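Local coordinates for antistasin (Haementeria officinalis, PDB 1SKZ), which inhibits blood coagulation factor Xa as a leech-derived, heavily disulfide-bonded serine protease inhibitor that also binds heparin, at residues A[66-69]-A[70-73]. Sequence-based numbering, arbitrary orientation.
Sequences ECPE and GMMC
A type II beta turn from Pro68 to Met71 folds the chain back on itself at the protein surface and leads it into the short strand 71-72. Its closing hydrogen bond runs from Met71 N to Pro68 O over 3.2 Å, with an N-H...O angle of 150°. The corner residues identify the turn type: Glu69 has an extended, polyproline-like backbone, and Gly70 follows with a phi of 81°, a left-handed backbone conformation that glycine adopts readily. Glu69 directs its CB away from the returning arm, and beyond CG its chain is extended. Outside the turn bond, Pro68 CB meets Met71 CG at 4.1 Å, an apolar contact between the proline ring and the first half of the methionine side chain; beyond CG the chain bends. Backbone hydrogen bonds of Met72 with Cys82 and of Gly70 with Ile84 pair the returning arm with strand 82-83 and the residue after it, in a two-stranded antiparallel sheet. Two disulfides, Cys67-Cys80 and Cys62-Cys73, tie the two arms to other parts of the same chain in this small domain with little regular secondary structure. Cys67 turns its CB toward the returning arm, 3.3 Å from Met71 O. With Cys67 SG anti to its own carbonyl carbon (chi1 -75°), the sulfur reaches Met72 CA at 3.8 Å and lies 3.9 Å from Cys73 SG, a nonbonded approach between the two disulfides.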
loop_
_atom_site.group_PDB
_atom_site.type_symbol
_atom_site.label_atom_id
_atom_site.label_comp_id
_atom_site.label_asym_id
_atom_site.label_seq_id
_atom_site.Cartn_x
_atom_site.Cartn_y
_atom_site.Cartn_z
ATOM N N GLU A 66 28.120 -6.884 2.002
ATOM C CA GLU A 66 28.007 -5.802 1.011
ATOM C C GLU A 66 28.021 -4.435 1.676
ATOM O O GLU A 66 28.136 -3.429 1.007
ATOM C CB GLU A 66 26.701 -5.872 0.196
ATOM C CG GLU A 66 26.350 -7.169 -0.554
ATOM C CD GLU A 66 24.848 -7.248 -0.864
ATOM O OE1 GLU A 66 24.071 -6.493 -0.259
ATOM O OE2 GLU A 66 24.423 -8.103 -1.660
ATOM N N CYS A 67 27.727 -4.400 2.966
ATOM C CA CYS A 67 27.363 -3.164 3.602
ATOM C C CYS A 67 28.526 -2.281 4.006
ATOM O O CYS A 67 29.544 -2.764 4.483
ATOM C CB CYS A 67 26.499 -3.470 4.799
ATOM S SG CYS A 67 24.790 -3.946 4.390
ATOM N N PRO A 68 28.357 -0.953 3.903
ATOM C CA PRO A 68 29.227 -0.001 4.606
ATOM C C PRO A 68 29.387 -0.273 6.103
ATOM O O PRO A 68 28.500 -0.801 6.760
ATOM C CB PRO A 68 28.541 1.352 4.382
ATOM C CG PRO A 68 27.721 1.162 3.164
ATOM C CD PRO A 68 27.354 -0.277 3.059
ATOM N N GLU A 69 30.451 0.278 6.658
ATOM C CA GLU A 69 30.632 0.340 8.089
ATOM C C GLU A 69 29.396 0.938 8.779
ATOM O O GLU A 69 28.862 1.947 8.323
ATOM C CB GLU A 69 31.873 1.187 8.387
ATOM C CG GLU A 69 32.288 1.222 9.836
ATOM C CD GLU A 69 33.585 1.985 10.037
ATOM O OE1 GLU A 69 34.009 2.737 9.115
ATOM O OE2 GLU A 69 34.184 1.838 11.128
ATOM N N GLY A 70 28.933 0.271 9.842
ATOM C CA GLY A 70 27.900 0.809 10.721
ATOM C C GLY A 70 26.490 0.635 10.188
ATOM O O GLY A 70 25.532 1.085 10.834
ATOM N N MET A 71 26.382 0.001 9.008
ATOM C CA MET A 71 25.111 -0.166 8.289
ATOM C C MET A 71 24.822 -1.647 8.110
ATOM O O MET A 71 25.736 -2.455 7.884
ATOM C CB MET A 71 25.161 0.493 6.884
ATOM C CG MET A 71 25.405 2.011 6.883
ATOM S SD MET A 71 24.129 2.907 7.833
ATOM C CE MET A 71 24.982 4.189 8.525
ATOM N N MET A 72 23.537 -1.969 8.055
ATOM C CA MET A 72 23.094 -3.311 7.726
ATOM C C MET A 72 21.894 -3.256 6.791
ATOM O O MET A 72 21.212 -2.218 6.678
ATOM C CB MET A 72 22.712 -4.077 8.997
ATOM C CG MET A 72 21.564 -3.451 9.756
ATOM S SD MET A 72 21.323 -4.226 11.324
ATOM C CE MET A 72 20.501 -5.666 10.829
ATOM N N CYS A 73 21.573 -4.425 6.244
ATOM C CA CYS A 73 20.496 -4.574 5.285
ATOM C C CYS A 73 19.156 -4.174 5.882
ATOM O O CYS A 73 18.845 -4.500 7.038
ATOM C CB CYS A 73 20.416 -6.030 4.831
ATOM S SG CYS A 73 21.875 -6.550 3.893
#